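Putative vitamin-B12 independent methionine synthase family protein (Listeria monocytogenes, PDB 1YPX) is probably a zinc-binding methyltransferase that moves a methyl group from a methylated folate to homocysteine to make methionine, without vitamin B12. Local coordinates at residues A162-Q174 against L220-I234. Residues are numbered along the deposited sequence; the frame is centred on the assembly and turned at random.
Sequences ANDLATAYQKAIQ and LINEAIKHKPADMVI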
# COMPACT_ATOMS: atom_id res chain seq x y z
N ALA A 162 -20.86 -0.44 -6.23
CA ALA A 162 -19.86 -1.38 -5.74
C ALA A 162 -19.45 -2.38 -6.81
O ALA A 162 -18.26 -2.68 -6.96
CB ALA A 162 -20.38 -2.12 -4.51
N ASN A 163 -20.41 -2.90 -7.55
CA ASN A 163 -20.08 -3.87 -8.60
C ASN A 163 -19.12 -3.32 -9.65
O ASN A 163 -18.05 -3.89 -9.85
CB ASN A 163 -21.35 -4.37 -9.29
CG ASN A 163 -22.32 -5.03 -8.32
OD1 ASN A 163 -23.34 -5.59 -8.74
ND2 ASN A 163 -22.01 -4.96 -7.02
N ASP A 164 -19.48 -2.23 -10.31
CA ASP A 164 -18.64 -1.64 -11.35
C ASP A 164 -17.24 -1.32 -10.82
O ASP A 164 -16.25 -1.61 -11.49
CB ASP A 164 -19.27 -0.34 -11.90
CG ASP A 164 -20.63 -0.56 -12.57
OD1 ASP A 164 -21.18 0.42 -13.14
OD2 ASP A 164 -21.17 -1.70 -12.53
N LEU A 165 -17.18 -0.72 -9.64
CA LEU A 165 -15.92 -0.35 -9.02
C LEU A 165 -15.02 -1.60 -8.85
O LEU A 165 -13.81 -1.53 -9.08
CB LEU A 165 -16.18 0.35 -7.68
CG LEU A 165 -14.99 0.82 -6.81
CD1 LEU A 165 -14.16 1.83 -7.59
CD2 LEU A 165 -15.49 1.44 -5.51
N ALA A 166 -15.62 -2.73 -8.48
CA ALA A 166 -14.88 -3.98 -8.31
C ALA A 166 -14.34 -4.51 -9.66
O ALA A 166 -13.21 -5.01 -9.72
CB ALA A 166 -15.78 -5.03 -7.63
N THR A 167 -15.15 -4.42 -10.72
CA THR A 167 -14.72 -4.86 -12.04
C THR A 167 -13.65 -3.90 -12.51
O THR A 167 -12.68 -4.30 -13.15
CB THR A 167 -15.88 -4.83 -13.09
OG1 THR A 167 -16.84 -5.85 -12.78
CG2 THR A 167 -15.34 -5.10 -14.50
N ALA A 168 -13.82 -2.62 -12.21
CA ALA A 168 -12.82 -1.64 -12.60
C ALA A 168 -11.50 -2.09 -11.97
O ALA A 168 -10.43 -1.95 -12.58
CB ALA A 168 -13.19 -0.25 -12.10
N TYR A 169 -11.57 -2.65 -10.76
CA TYR A 169 -10.38 -3.13 -10.09
C TYR A 169 -9.90 -4.49 -10.61
O TYR A 169 -8.69 -4.71 -10.71
CB TYR A 169 -10.58 -3.16 -8.56
CG TYR A 169 -10.04 -1.92 -7.86
CD1 TYR A 169 -8.78 -1.92 -7.25
CD2 TYR A 169 -10.78 -0.73 -7.83
CE1 TYR A 169 -8.27 -0.78 -6.63
CE2 TYR A 169 -10.27 0.43 -7.21
CZ TYR A 169 -9.02 0.39 -6.61
OH TYR A 169 -8.51 1.52 -6.00
N GLN A 170 -10.82 -5.39 -10.94
CA GLN A 170 -10.39 -6.69 -11.47
C GLN A 170 -9.59 -6.38 -12.73
O GLN A 170 -8.46 -6.87 -12.90
CB GLN A 170 -11.59 -7.58 -11.81
CG GLN A 170 -12.34 -8.10 -10.59
CD GLN A 170 -13.78 -8.48 -10.92
OE1 GLN A 170 -14.55 -8.92 -10.04
NE2 GLN A 170 -14.16 -8.31 -12.18
N LYS A 171 -10.14 -5.52 -13.58
CA LYS A 171 -9.45 -5.14 -14.81
C LYS A 171 -8.15 -4.40 -14.50
O LYS A 171 -7.16 -4.59 -15.20
CB LYS A 171 -10.37 -4.28 -15.69
CG LYS A 171 -11.73 -4.94 -16.04
CD LYS A 171 -12.32 -4.44 -17.36
CE LYS A 171 -13.22 -3.20 -17.21
NZ LYS A 171 -14.69 -3.51 -16.99
N ALA A 172 -8.14 -3.57 -13.46
CA ALA A 172 -6.94 -2.82 -13.08
C ALA A 172 -5.81 -3.77 -12.71
O ALA A 172 -4.70 -3.68 -13.22
CB ALA A 172 -7.24 -1.90 -11.90
N ILE A 173 -6.12 -4.69 -11.80
CA ILE A 173 -5.15 -5.66 -11.35
C ILE A 173 -4.61 -6.48 -12.52
O ILE A 173 -3.40 -6.70 -12.63
CB ILE A 173 -5.78 -6.61 -10.32
CG1 ILE A 173 -6.15 -5.82 -9.07
CG2 ILE A 173 -4.82 -7.71 -9.99
CD1 ILE A 173 -6.86 -6.63 -8.03
N GLN A 174 -5.51 -6.93 -13.38
CA GLN A 174 -5.12 -7.72 -14.53
C GLN A 174 -4.14 -6.91 -15.38
O GLN A 174 -3.11 -7.44 -15.84
CB GLN A 174 -6.36 -8.10 -15.34
CG GLN A 174 -6.16 -9.29 -16.28
CD GLN A 174 -5.68 -10.53 -15.56
OE1 GLN A 174 -6.31 -10.99 -14.59
NE2 GLN A 174 -4.56 -11.09 -16.01
N LEU A 220 -16.40 -5.57 -1.03
CA LEU A 220 -15.86 -4.77 -2.13
C LEU A 220 -14.44 -5.21 -2.47
O LEU A 220 -14.11 -5.42 -3.64
CB LEU A 220 -15.86 -3.29 -1.74
CG LEU A 220 -15.16 -2.35 -2.73
CD1 LEU A 220 -15.76 -2.49 -4.12
CD2 LEU A 220 -15.29 -0.91 -2.23
N ILE A 221 -13.63 -5.37 -1.42
CA ILE A 221 -12.24 -5.78 -1.56
C ILE A 221 -12.13 -7.19 -2.11
O ILE A 221 -11.45 -7.42 -3.11
CB ILE A 221 -11.51 -5.79 -0.21
CG1 ILE A 221 -11.68 -4.46 0.53
CG2 ILE A 221 -10.06 -6.16 -0.43
CD1 ILE A 221 -11.43 -3.24 -0.30
N ASN A 222 -12.78 -8.14 -1.46
CA ASN A 222 -12.69 -9.52 -1.93
C ASN A 222 -13.13 -9.62 -3.38
O ASN A 222 -12.51 -10.33 -4.18
CB ASN A 222 -13.53 -10.47 -1.05
CG ASN A 222 -12.91 -10.69 0.34
OD1 ASN A 222 -11.69 -10.84 0.48
ND2 ASN A 222 -13.76 -10.71 1.36
N GLU A 223 -14.19 -8.90 -3.74
CA GLU A 223 -14.67 -8.93 -5.11
C GLU A 223 -13.65 -8.31 -6.06
O GLU A 223 -13.39 -8.85 -7.14
CB GLU A 223 -16.00 -8.17 -5.24
CG GLU A 223 -16.61 -8.31 -6.62
CD GLU A 223 -17.83 -7.45 -6.81
OE1 GLU A 223 -18.36 -7.46 -7.96
OE2 GLU A 223 -18.27 -6.77 -5.84
N ALA A 224 -13.08 -7.17 -5.65
CA ALA A 224 -12.08 -6.47 -6.45
C ALA A 224 -10.87 -7.34 -6.76
O ALA A 224 -10.28 -7.22 -7.83
CB ALA A 224 -11.63 -5.21 -5.71
N ILE A 225 -10.51 -8.22 -5.83
CA ILE A 225 -9.37 -9.10 -6.02
C ILE A 225 -9.78 -10.56 -6.22
O ILE A 225 -8.97 -11.47 -6.03
CB ILE A 225 -8.41 -9.03 -4.82
CG1 ILE A 225 -9.12 -9.49 -3.55
CG2 ILE A 225 -7.91 -7.62 -4.66
CD1 ILE A 225 -8.20 -9.65 -2.36
N LYS A 226 -11.03 -10.77 -6.61
CA LYS A 226 -11.57 -12.11 -6.85
C LYS A 226 -10.74 -12.88 -7.88
O LYS A 226 -10.43 -14.05 -7.69
CB LYS A 226 -13.02 -12.01 -7.32
CG LYS A 226 -13.71 -13.34 -7.60
CD LYS A 226 -15.07 -13.13 -8.29
CE LYS A 226 -15.64 -14.44 -8.82
NZ LYS A 226 -16.79 -14.22 -9.76
N HIS A 227 -10.37 -12.21 -8.97
CA HIS A 227 -9.60 -12.85 -10.03
C HIS A 227 -8.10 -12.57 -9.90
O HIS A 227 -7.45 -12.14 -10.85
CB HIS A 227 -10.09 -12.38 -11.40
CG HIS A 227 -11.54 -12.68 -11.67
ND1 HIS A 227 -12.40 -11.76 -12.23
CD2 HIS A 227 -12.26 -13.81 -11.48
CE1 HIS A 227 -13.59 -12.31 -12.38
NE2 HIS A 227 -13.54 -13.56 -11.94
N LYS A 228 -7.56 -12.84 -8.71
CA LYS A 228 -6.14 -12.61 -8.44
C LYS A 228 -5.32 -13.84 -8.82
O LYS A 228 -5.52 -14.93 -8.27
CB LYS A 228 -5.93 -12.30 -6.95
CG LYS A 228 -4.53 -11.79 -6.56
CD LYS A 228 -3.61 -12.87 -5.95
CE LYS A 228 -4.08 -13.31 -4.56
NZ LYS A 228 -3.08 -14.20 -3.90
N PRO A 229 -4.39 -13.68 -9.77
CA PRO A 229 -3.52 -14.77 -10.22
C PRO A 229 -2.82 -15.44 -9.05
O PRO A 229 -2.56 -14.82 -8.01
CB PRO A 229 -2.52 -14.06 -11.14
CG PRO A 229 -3.32 -12.96 -11.70
CD PRO A 229 -4.10 -12.44 -10.52
N ALA A 230 -2.49 -16.72 -9.23
CA ALA A 230 -1.83 -17.50 -8.21
C ALA A 230 -0.44 -16.99 -7.78
O ALA A 230 -0.10 -17.03 -6.60
CB ALA A 230 -1.72 -18.95 -8.68
N ASP A 231 0.35 -16.51 -8.74
CA ASP A 231 1.71 -16.02 -8.44
C ASP A 231 1.80 -14.54 -8.09
O ASP A 231 2.89 -14.00 -7.94
CB ASP A 231 2.64 -16.27 -9.63
CG ASP A 231 2.17 -15.57 -10.89
OD1 ASP A 231 2.98 -15.38 -11.83
OD2 ASP A 231 0.97 -15.23 -10.94
N MSE A 232 0.65 -13.88 -7.98
CA MSE A 232 0.67 -12.47 -7.63
C MSE A 232 0.32 -12.30 -6.16
O MSE A 232 -0.59 -12.96 -5.65
CB MSE A 232 -0.30 -11.68 -8.51
CG MSE A 232 -0.28 -10.18 -8.23
SE MSE A 232 -1.61 -9.17 -9.23
CE MSE A 232 -3.16 -10.05 -8.53
N VAL A 233 1.06 -11.43 -5.48
CA VAL A 233 0.82 -11.18 -4.06
C VAL A 233 0.08 -9.84 -3.91
O VAL A 233 0.41 -8.85 -4.56
CB VAL A 233 2.18 -11.13 -3.28
CG1 VAL A 233 1.94 -10.86 -1.80
CG2 VAL A 233 2.94 -12.43 -3.46
N ILE A 234 -0.96 -9.83 -3.09
CA ILE A 234 -1.69 -8.60 -2.87
C ILE A 234 -1.76 -8.29 -1.39
O ILE A 234 -2.55 -8.87 -0.66
CB ILE A 234 -3.11 -8.65 -3.45
CG1 ILE A 234 -3.01 -8.69 -5.00
CG2 ILE A 234 -3.92 -7.44 -2.96
CD1 ILE A 234 -4.33 -8.47 -5.76
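The His-227 imidazole lies against the side-chain amide of Gln-170, with the two planes turned 56° from each other. ND1 of His-227 lies 3.8 Å from CD of Gln-170. These residues join two neighbouring helices on the outside of a TIM-barrel-like fold. The ring of Tyr-169 has Leu-165 O at its edge, in plane. The CB of Ala-224 approaches that ring obliquely. Tyr-169 OH runs away from the contact and is hydrogen-bonded to Pro-138 O.

Helix 158-178 precedes strand 183-188. Helix 213-224 leads through a loop into the adjacent parallel strand 233-238. The short helical segments cross at -39°, with axes 8.5 Å apart. Small residues allow the close approach: the CA atoms of Ala-166 and Ala-224 are 4.2 Å apart. Next to them, CB of Tyr-169 rests on CB of Ala-224.

Glu-223 is a knob in a hole formed by Ala-162, Asn-163, Ala-166 and Gln-170. Its CG is trans to the backbone N (chi1 -173°), and the chain beyond is extended. This lays the aliphatic part and the carboxylate carbon along CB of Ala-166. At the start of the interface, CD2 of Leu-165 meets CD2 of Leu-220 at 4.0 Å. Leu-143 and Ala-141 of helix 141-146 adjoin this leucine pair.

Toward the C-terminal end of segment 162-174, Ile-173 packs against the helix terminus, the loop and the start of the strand. CG2 of Ile-173 lies beside SE of selenomethionine Met-232, and the two side chains meet at about a right angle. CD1 of Ile-173 lies 3.7 Å from CG2 of Ile-225 and 3.9 Å from CD1 of Ile-234.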